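PDB 3JR7: uncharacterized egV family protein COG1307 from Ruminococcus gnavus, which is of unknown function but probably binds a lipid, perhaps a fatty acid. Local coordinates for residues 187-192 against 286-291; 176-181 against 215-220; 54-59 against 64-69. All coordinates share one frame; numbering follows the deposited sequence.

How the contacts relate
From the N terminus, contact 3 comes first. It closes a short loop of four residues and sets strand 54-57 against helix 64-73 in the N-terminal part of the fold. Contact 2 opens next, at strand 176-179, and contact 1 opens just after it, at the end of helix 184-188. Contact 2 closes on strand 217-224, in the same sheet as strand 176-179. Contact 1 closes only at 286-291, at the end of helix 283-289, so the two cross along the chain. They also touch: Leu-180 packs against the end of helix 283-289, and Ile-217 meets the backbone of Arg-191. Thr-286 of that helix packs on Leu-67 and Leu-68, which links contact 1 to contact 3.

Contact 1 (187-192 against 286-291); sequences RKNGRL and TVYAND
Asn-189 meets Tyr-288 through CB, CG and ND2. Its CB lies at the edge of the phenol ring and in the ring plane, 4.0 Å from Tyr-288 CE1. With chi1 at -68°, CG sits beside the backbone N and turns the amide toward the phenol oxygen; Asn-189 CG is 3.8 Å from Tyr-288 OH. Asn-189 ND2 donates to Tyr-288 OH at 2.9 Å, a nearly straight bond (162°) with the acceptor in the amide plane. The amide and ring planes stand 77° apart. ND2 also donates to Ala-78 O, while OD1 accepts from Lys-79 NZ, so both ends of the amide are held. Tyr-288 OH has a second partner in Thr-80 OG1. The same hydroxyl lies over one face of the Arg-191 guanidinium, 4.0 Å from Arg-191 NH1. That NH1 bonds instead to Asn-189 O, at 2.8 Å. A phenylalanine in place of Tyr-288 would probably leave Asn-189 ND2 and Thr-80 OG1 without this shared partner. Gly-190, with positive phi, is the C-prime residue of the Schellman motif that ends helix 184-188. Just beyond that helix end, Arg-191 joins Tyr-288 in lining the pocket that holds a bound polyether.

Contact 2 (176-181 against 215-220); sequences TYFVLE and GTICQK
The Phe-178 ring meets Ile-217 obliquely. Its far corner does the touching: Phe-178 CZ is 3.7 Å from Ile-217 CG2, and Phe-178 CE2 is 4.0 Å from the same methyl. Ile-217 CD1 comes up to Phe-178 CZ as well, at 4.1 Å. The two side chains cross at about a right angle. The Tyr-177 ring is also approached obliquely, by Lys-220. Here Tyr-177 CE1 and Lys-220 CE are 4.3 Å apart, a looser contact.

No hydrogen bond joins the two segments, because they are not neighbours in their sheet. Both strands belong to a mixed six-stranded sheet, in which 217-224 is an outermost strand within this chain. Strand 205-211 runs between strands 176-179 and 217-224 and is antiparallel to both. The side chains therefore reach over a middle strand. Met-209 of that strand touches both Phe-178 and Ile-217 on one face of the sheet. Phe-178 and Tyr-177 are consecutive in an extended strand, so they leave on opposite faces.

Torsions explain both reaches. Phe-178 CG lies between its backbone N and carbonyl carbon (chi1 62°), which sends the ring across toward strand 217-224. In Lys-220 the first three torsions all turn the same way, and this curls the chain back to bring CE to the tyrosine.

On the tyrosine side, helix 226-240 covers the sheet, with Val-237 touching the Tyr-177 side chain. Tyr-177 OH is hydrogen-bonded to Asp-240 OD2, which holds the phenol at its polar end. On the other side, Ile-217 packs on Leu-108, Leu-192 and Ile-195. Phe-178 touches Ile-295 of strand 294-297 and lines the polyether pocket, its side chain about 4 Å from the bound molecule at their nearest atoms.

Contact 3 (54-59 against 64-69); sequences TQWTDD and QEELLL
Trp-56 carries the contact with the six-membered part of its indole. Two residues of segment 64-69 meet it. Trp-56 CZ3 packs on Leu-67 CD1 at 3.9 Å, a plain apolar touch. One bond further round the ring, Trp-56 CH2 is 4.1 Å from Glu-66 CG. Next to it, Trp-56 CZ2 lies 3.7 Å from Glu-66 OE2. The approach is oblique to the ring in both cases, and the carboxylate and indole planes are 57° apart. No hydrogen bond crosses here; the acidic group simply rests beside aromatic carbon.

The glutamate gets there by being straight. Its CG is anti to the backbone N (chi1 176°), and the chain stays extended beyond it, so it reaches the indole and crosses it obliquely. Leu-67 also has CG anti to its backbone N, and its CD1 branch faces the tryptophan.

Other side chains also touch the indole residue. The Thr-54 CG2 methyl sits 3.3 Å above the Trp-56 ring plane, over its centre. Leu-62 and Lys-70 add further side-chain contacts to Trp-56.

Further out, the backbone of Trp-56 pairs with that of Ile-49, which ties the tryptophan strand to strand 42-51. The chain turns at Asp-58, the centre of an inverse gamma turn. The Asp-58 carboxylate accepts from Ile-284 N, more weakly from Gly-283 N, and bonds Ser-28 OG. Its negative charge probably gains from the amide groups at the start of helix 283-289.

Strand 54-57 is the antiparallel partner of strand 42-51, and helix 64-73 follows it after a short loop. Leu-67 of the helix also touches Ile-51 of strand 42-51 and both Thr-286 and Val-287 of helix 283-289.

Contact 1 (187-192 against 286-291)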
loop_
_atom_site.group_PDB
_atom_site.type_symbol
_atom_site.label_atom_id
_atom_site.label_comp_id
_atom_site.label_asym_id
_atom_site.label_seq_id
_atom_site.Cartn_x
_atom_site.Cartn_y
_atom_site.Cartn_z
ATOM N N ARG A 187 13.112 8.011 6.360
ATOM C CA ARG A 187 13.963 9.197 6.270
ATOM C C ARG A 187 15.272 8.853 5.585
ATOM O O ARG A 187 15.651 9.482 4.603
ATOM C CB ARG A 187 14.204 9.776 7.670
ATOM C CG ARG A 187 15.328 10.830 7.744
ATOM C CD ARG A 187 14.937 12.151 7.128
ATOM N NE ARG A 187 13.813 12.762 7.848
ATOM C CZ ARG A 187 13.121 13.831 7.444
ATOM N NH1 ARG A 187 13.405 14.458 6.305
ATOM N NH2 ARG A 187 12.117 14.267 8.200
ATOM N N LYS A 188 15.916 7.804 6.069
ATOM C CA LYS A 188 17.240 7.427 5.609
ATOM C C LYS A 188 17.216 6.913 4.163
ATOM O O LYS A 188 18.191 7.091 3.417
ATOM C CB LYS A 188 17.886 6.407 6.580
ATOM C CG LYS A 188 18.317 7.026 7.989
ATOM C CD LYS A 188 17.138 7.719 8.793
ATOM C CE LYS A 188 17.536 8.583 10.024
ATOM N NZ LYS A 188 16.341 9.300 10.651
ATOM N N ASN A 189 16.123 6.299 3.734
ATOM C CA ASN A 189 16.027 5.861 2.320
ATOM C C ASN A 189 15.456 6.928 1.369
ATOM O O ASN A 189 15.152 6.634 0.211
ATOM C CB ASN A 189 15.261 4.526 2.207
ATOM C CG ASN A 189 16.020 3.371 2.807
ATOM O OD1 ASN A 189 16.982 3.569 3.520
ATOM N ND2 ASN A 189 15.585 2.171 2.548
ATOM N N GLY A 190 15.325 8.166 1.841
ATOM C CA GLY A 190 15.057 9.311 0.953
ATOM C C GLY A 190 13.586 9.467 0.573
ATOM O O GLY A 190 13.257 10.104 -0.437
ATOM N N ARG A 191 12.695 8.896 1.381
ATOM C CA ARG A 191 11.239 8.973 1.142
ATOM C C ARG A 191 10.515 10.105 1.878
ATOM O O ARG A 191 9.314 10.231 1.776
ATOM C CB ARG A 191 10.595 7.631 1.509
ATOM C CG ARG A 191 10.600 6.629 0.374
ATOM C CD ARG A 191 11.956 6.189 -0.102
ATOM N NE ARG A 191 11.835 5.299 -1.240
ATOM C CZ ARG A 191 12.818 4.562 -1.739
ATOM N NH1 ARG A 191 14.028 4.531 -1.165
ATOM N NH2 ARG A 191 12.585 3.820 -2.806
ATOM N N LEU A 192 11.246 10.930 2.615
ATOM C CA LEU A 192 10.631 11.986 3.423
ATOM C C LEU A 192 11.199 13.350 3.020
ATOM O O LEU A 192 11.244 14.286 3.812
ATOM C CB LEU A 192 10.874 11.730 4.919
ATOM C CG LEU A 192 10.252 10.509 5.573
ATOM C CD1 LEU A 192 10.398 10.627 7.103
ATOM C CD2 LEU A 192 8.751 10.434 5.181
ATOM N N THR A 286 6.232 -3.511 6.480
ATOM C CA THR A 286 6.959 -3.694 7.733
ATOM C C THR A 286 8.289 -2.963 7.737
ATOM O O THR A 286 8.601 -2.241 8.699
ATOM C CB THR A 286 7.165 -5.166 7.998
ATOM O OG1 THR A 286 5.873 -5.753 8.258
ATOM C CG2 THR A 286 8.145 -5.384 9.136
ATOM N N VAL A 287 9.057 -3.089 6.654
ATOM C CA VAL A 287 10.350 -2.431 6.592
ATOM C C VAL A 287 10.252 -0.913 6.790
ATOM O O VAL A 287 11.055 -0.317 7.517
ATOM C CB VAL A 287 11.063 -2.751 5.268
ATOM C CG1 VAL A 287 12.273 -1.843 5.057
ATOM C CG2 VAL A 287 11.484 -4.269 5.217
ATOM N N TYR A 288 9.284 -0.272 6.140
ATOM C CA TYR A 288 9.138 1.186 6.219
ATOM C C TYR A 288 8.255 1.662 7.378
ATOM O O TYR A 288 8.472 2.758 7.905
ATOM C CB TYR A 288 8.694 1.748 4.856
ATOM C CG TYR A 288 9.832 1.657 3.850
ATOM C CD1 TYR A 288 10.884 2.575 3.883
ATOM C CD2 TYR A 288 9.933 0.618 2.967
ATOM C CE1 TYR A 288 11.917 2.518 3.006
ATOM C CE2 TYR A 288 11.028 0.525 2.053
ATOM C CZ TYR A 288 12.007 1.477 2.095
ATOM O OH TYR A 288 13.116 1.435 1.261
ATOM N N ALA A 289 7.281 0.866 7.799
ATOM C CA ALA A 289 6.411 1.290 8.914
ATOM C C ALA A 289 7.073 1.064 10.271
ATOM O O ALA A 289 6.870 1.824 11.238
ATOM C CB ALA A 289 5.066 0.567 8.847
ATOM N N ASN A 290 7.788 -0.040 10.352
ATOM C CA ASN A 290 8.493 -0.482 11.543
ATOM C C ASN A 290 7.539 -0.929 12.632
ATOM O O ASN A 290 6.294 -0.725 12.565
ATOM C CB ASN A 290 9.491 0.586 12.056
ATOM C CG ASN A 290 10.762 0.634 11.235
ATOM O OD1 ASN A 290 11.156 1.697 10.711
ATOM N ND2 ASN A 290 11.437 -0.501 11.143
ATOM N N ASP A 291 8.130 -1.616 13.611
ATOM C CA ASP A 291 7.370 -2.179 14.724
ATOM C C ASP A 291 6.499 -1.074 15.311
ATOM O O ASP A 291 6.996 0.011 15.588
ATOM C CB ASP A 291 8.368 -2.634 15.806
ATOM C CG ASP A 291 7.724 -3.449 16.916
ATOM O OD1 ASP A 291 6.537 -3.868 16.833
ATOM O OD2 ASP A 291 8.492 -3.730 17.844
#

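Contact 2 (176-181 against 215-220)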
loop_
_atom_site.group_PDB
_atom_site.type_symbol
_atom_site.label_atom_id
_atom_site.label_comp_id
_atom_site.label_asym_id
_atom_site.label_seq_id
_atom_site.Cartn_x
_atom_site.Cartn_y
_atom_site.Cartn_z
ATOM N N THR A 176 -4.331 8.627 2.242
ATOM C CA THR A 176 -3.568 7.748 3.116
ATOM C C THR A 176 -2.998 8.558 4.277
ATOM O O THR A 176 -2.567 9.725 4.120
ATOM C CB THR A 176 -2.365 7.134 2.343
ATOM O OG1 THR A 176 -2.871 6.492 1.183
ATOM C CG2 THR A 176 -1.538 6.100 3.195
ATOM N N TYR A 177 -2.966 7.923 5.434
ATOM C CA TYR A 177 -2.476 8.541 6.678
ATOM C C TYR A 177 -1.703 7.510 7.452
ATOM O O TYR A 177 -2.032 6.323 7.385
ATOM C CB TYR A 177 -3.673 8.974 7.520
ATOM C CG TYR A 177 -4.665 9.821 6.787
ATOM C CD1 TYR A 177 -4.637 11.199 6.892
ATOM C CD2 TYR A 177 -5.641 9.234 5.975
ATOM C CE1 TYR A 177 -5.544 11.979 6.189
ATOM C CE2 TYR A 177 -6.537 9.988 5.306
ATOM C CZ TYR A 177 -6.493 11.363 5.419
ATOM O OH TYR A 177 -7.405 12.123 4.729
ATOM N N PHE A 178 -0.695 7.930 8.196
ATOM C CA PHE A 178 0.015 7.009 9.052
ATOM C C PHE A 178 0.671 7.680 10.230
ATOM O O PHE A 178 0.983 8.877 10.196
ATOM C CB PHE A 178 1.021 6.164 8.283
ATOM C CG PHE A 178 2.130 6.912 7.601
ATOM C CD1 PHE A 178 3.407 6.937 8.132
ATOM C CD2 PHE A 178 1.940 7.460 6.354
ATOM C CE1 PHE A 178 4.459 7.523 7.442
ATOM C CE2 PHE A 178 2.992 8.079 5.650
ATOM C CZ PHE A 178 4.224 8.128 6.187
ATOM N N VAL A 179 0.868 6.884 11.264
ATOM C CA VAL A 179 1.660 7.236 12.434
ATOM C C VAL A 179 2.572 6.035 12.753
ATOM O O VAL A 179 2.115 4.871 12.864
ATOM C CB VAL A 179 0.779 7.543 13.684
ATOM C CG1 VAL A 179 1.657 7.859 14.887
ATOM C CG2 VAL A 179 -0.168 8.711 13.424
ATOM N N LEU A 180 3.855 6.317 12.868
ATOM C CA LEU A 180 4.849 5.314 13.166
ATOM C C LEU A 180 5.516 5.601 14.502
ATOM O O LEU A 180 5.501 6.731 14.958
ATOM C CB LEU A 180 5.953 5.331 12.107
ATOM C CG LEU A 180 5.461 5.238 10.663
ATOM C CD1 LEU A 180 6.662 5.096 9.714
ATOM C CD2 LEU A 180 4.446 4.115 10.500
ATOM N N GLU A 181 6.109 4.569 15.103
ATOM C CA GLU A 181 7.062 4.768 16.209
ATOM C C GLU A 181 8.402 5.171 15.652
ATOM O O GLU A 181 9.152 5.887 16.316
ATOM C CB GLU A 181 7.219 3.476 17.035
ATOM C CG GLU A 181 5.943 2.988 17.681
ATOM C CD GLU A 181 5.510 3.821 18.924
ATOM O OE1 GLU A 181 6.146 4.843 19.263
ATOM O OE2 GLU A 181 4.509 3.443 19.571
ATOM N N GLY A 215 1.170 11.671 -4.460
ATOM C CA GLY A 215 1.794 10.405 -3.971
ATOM C C GLY A 215 3.104 10.590 -3.217
ATOM O O GLY A 215 3.894 9.646 -3.126
ATOM N N THR A 216 3.373 11.804 -2.728
ATOM C CA THR A 216 4.498 12.023 -1.845
ATOM C C THR A 216 3.972 11.978 -0.388
ATOM O O THR A 216 2.761 11.931 -0.148
ATOM C CB THR A 216 5.252 13.368 -2.103
ATOM O OG1 THR A 216 4.342 14.450 -1.952
ATOM C CG2 THR A 216 5.925 13.412 -3.516
ATOM N N ILE A 217 4.892 12.013 0.577
ATOM C CA ILE A 217 4.534 12.017 1.978
ATOM C C ILE A 217 4.626 13.432 2.535
ATOM O O ILE A 217 5.574 14.156 2.238
ATOM C CB ILE A 217 5.466 11.071 2.772
ATOM C CG1 ILE A 217 5.306 9.631 2.225
ATOM C CG2 ILE A 217 5.158 11.150 4.306
ATOM C CD1 ILE A 217 6.311 8.613 2.722
ATOM N N CYS A 218 3.664 13.822 3.346
ATOM C CA CYS A 218 3.752 15.105 4.079
ATOM C C CYS A 218 3.377 14.885 5.563
ATOM O O CYS A 218 2.847 13.847 5.952
ATOM C CB CYS A 218 2.828 16.158 3.470
ATOM S SG CYS A 218 1.009 15.749 3.563
ATOM N N GLN A 219 3.681 15.881 6.374
ATOM C CA GLN A 219 3.217 15.905 7.751
ATOM C C GLN A 219 1.885 16.667 7.848
ATOM O O GLN A 219 1.752 17.793 7.378
ATOM C CB GLN A 219 4.281 16.529 8.620
ATOM C CG GLN A 219 3.890 16.480 10.078
ATOM C CD GLN A 219 5.016 16.802 10.996
ATOM O OE1 GLN A 219 4.799 17.413 12.017
ATOM N NE2 GLN A 219 6.202 16.390 10.662
ATOM N N LYS A 220 0.886 16.022 8.417
ATOM C CA LYS A 220 -0.435 16.588 8.598
ATOM C C LYS A 220 -0.629 17.194 9.969
ATOM O O LYS A 220 -1.440 18.085 10.121
ATOM C CB LYS A 220 -1.474 15.475 8.464
ATOM C CG LYS A 220 -1.371 14.649 7.175
ATOM C CD LYS A 220 -1.705 15.477 5.986
ATOM C CE LYS A 220 -3.201 15.591 5.769
ATOM N NZ LYS A 220 -3.515 16.553 4.631
#

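Contact 3 (54-59 against 64-69)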
loop_
_atom_site.group_PDB
_atom_site.type_symbol
_atom_site.label_atom_id
_atom_site.label_comp_id
_atom_site.label_asym_id
_atom_site.label_seq_id
_atom_site.Cartn_x
_atom_site.Cartn_y
_atom_site.Cartn_z
ATOM N N THR A 54 21.818 -10.305 4.189
ATOM C CA THR A 54 20.648 -11.056 3.900
ATOM C C THR A 54 19.922 -10.303 2.773
ATOM O O THR A 54 19.825 -9.084 2.752
ATOM C CB THR A 54 19.764 -11.205 5.149
ATOM O OG1 THR A 54 20.548 -11.771 6.208
ATOM C CG2 THR A 54 18.556 -12.085 4.843
ATOM N N GLN A 55 19.476 -11.075 1.813
ATOM C CA GLN A 55 18.732 -10.574 0.705
ATOM C C GLN A 55 17.558 -11.473 0.711
ATOM O O GLN A 55 17.745 -12.693 0.568
ATOM C CB GLN A 55 19.463 -10.847 -0.578
ATOM C CG GLN A 55 20.401 -9.829 -0.994
ATOM C CD GLN A 55 21.046 -10.247 -2.292
ATOM O OE1 GLN A 55 20.474 -11.058 -3.051
ATOM N NE2 GLN A 55 22.244 -9.732 -2.555
ATOM N N TRP A 56 16.374 -10.897 0.862
ATOM C CA TRP A 56 15.144 -11.653 0.882
ATOM C C TRP A 56 14.159 -11.150 -0.189
ATOM O O TRP A 56 14.234 -10.013 -0.617
ATOM C CB TRP A 56 14.449 -11.436 2.215
ATOM C CG TRP A 56 14.905 -12.266 3.373
ATOM C CD1 TRP A 56 15.179 -13.611 3.379
ATOM C CD2 TRP A 56 15.023 -11.826 4.724
ATOM N NE1 TRP A 56 15.493 -14.026 4.667
ATOM C CE2 TRP A 56 15.409 -12.943 5.502
ATOM C CE3 TRP A 56 14.851 -10.598 5.352
ATOM C CZ2 TRP A 56 15.617 -12.856 6.874
ATOM C CZ3 TRP A 56 15.055 -10.512 6.708
ATOM C CH2 TRP A 56 15.438 -11.631 7.459
ATOM N N THR A 57 13.214 -12.000 -0.542
ATOM C CA THR A 57 12.114 -11.660 -1.398
ATOM C C THR A 57 10.921 -11.440 -0.483
ATOM O O THR A 57 10.683 -12.227 0.463
ATOM C CB THR A 57 11.885 -12.767 -2.463
ATOM O OG1 THR A 57 13.079 -12.872 -3.248
ATOM C CG2 THR A 57 10.725 -12.447 -3.393
ATOM N N ASP A 58 10.213 -10.327 -0.723
ATOM C CA ASP A 58 9.027 -10.006 0.052
ATOM C C ASP A 58 7.904 -10.882 -0.432
ATOM O O ASP A 58 7.123 -10.503 -1.296
ATOM C CB ASP A 58 8.659 -8.519 -0.064
ATOM C CG ASP A 58 7.359 -8.163 0.666
ATOM O OD1 ASP A 58 6.870 -8.986 1.492
ATOM O OD2 ASP A 58 6.810 -7.055 0.408
ATOM N N ASP A 59 7.801 -12.063 0.172
ATOM C CA ASP A 59 6.748 -12.957 -0.171
ATOM C C ASP A 59 6.279 -13.732 1.073
ATOM O O ASP A 59 6.714 -13.465 2.214
ATOM C CB ASP A 59 7.187 -13.847 -1.348
ATOM C CG ASP A 59 8.292 -14.843 -0.974
ATOM O OD1 ASP A 59 8.486 -15.188 0.229
ATOM O OD2 ASP A 59 8.946 -15.297 -1.907
ATOM N N GLN A 64 6.922 -12.134 9.380
ATOM C CA GLN A 64 7.100 -10.784 9.926
ATOM C C GLN A 64 8.067 -10.808 11.116
ATOM O O GLN A 64 8.918 -9.954 11.256
ATOM C CB GLN A 64 5.731 -10.191 10.342
ATOM C CG GLN A 64 5.796 -8.719 10.717
ATOM C CD GLN A 64 4.474 -8.219 11.198
ATOM O OE1 GLN A 64 3.635 -7.723 10.416
ATOM N NE2 GLN A 64 4.246 -8.389 12.474
ATOM N N GLU A 65 7.923 -11.804 11.979
ATOM C CA GLU A 65 8.703 -11.819 13.219
ATOM C C GLU A 65 10.181 -11.915 12.846
ATOM O O GLU A 65 11.019 -11.136 13.307
ATOM C CB GLU A 65 8.253 -12.965 14.182
ATOM C CG GLU A 65 9.275 -13.149 15.326
ATOM C CD GLU A 65 8.789 -13.940 16.527
ATOM O OE1 GLU A 65 7.709 -14.596 16.496
ATOM O OE2 GLU A 65 9.532 -13.884 17.536
ATOM N N GLU A 66 10.515 -12.820 11.931
ATOM C CA GLU A 66 11.914 -12.922 11.501
ATOM C C GLU A 66 12.427 -11.613 10.903
ATOM O O GLU A 66 13.572 -11.187 11.069
ATOM C CB GLU A 66 12.050 -14.075 10.494
ATOM C CG GLU A 66 13.459 -14.173 9.924
ATOM C CD GLU A 66 13.652 -15.341 8.968
ATOM O OE1 GLU A 66 12.701 -15.671 8.207
ATOM O OE2 GLU A 66 14.794 -15.867 8.950
ATOM N N LEU A 67 11.577 -10.950 10.151
ATOM C CA LEU A 67 12.002 -9.692 9.557
ATOM C C LEU A 67 12.198 -8.615 10.614
ATOM O O LEU A 67 13.176 -7.897 10.600
ATOM C CB LEU A 67 10.936 -9.255 8.511
ATOM C CG LEU A 67 11.074 -7.862 7.876
ATOM C CD1 LEU A 67 12.402 -7.657 7.162
ATOM C CD2 LEU A 67 9.867 -7.697 6.901
ATOM N N LEU A 68 11.259 -8.486 11.539
ATOM C CA LEU A 68 11.388 -7.476 12.602
ATOM C C LEU A 68 12.630 -7.722 13.448
ATOM O O LEU A 68 13.283 -6.788 13.868
ATOM C CB LEU A 68 10.139 -7.494 13.491
ATOM C CG LEU A 68 8.872 -6.826 12.909
ATOM C CD1 LEU A 68 7.595 -7.062 13.771
ATOM C CD2 LEU A 68 9.118 -5.314 12.650
ATOM N N LEU A 69 12.932 -8.992 13.723
ATOM C CA LEU A 69 14.129 -9.325 14.538
ATOM C C LEU A 69 15.414 -8.983 13.774
ATOM O O LEU A 69 16.363 -8.434 14.343
ATOM C CB LEU A 69 14.125 -10.815 14.925
ATOM C CG LEU A 69 13.127 -11.177 16.042
ATOM C CD1 LEU A 69 12.983 -12.648 16.103
ATOM C CD2 LEU A 69 13.544 -10.593 17.436
#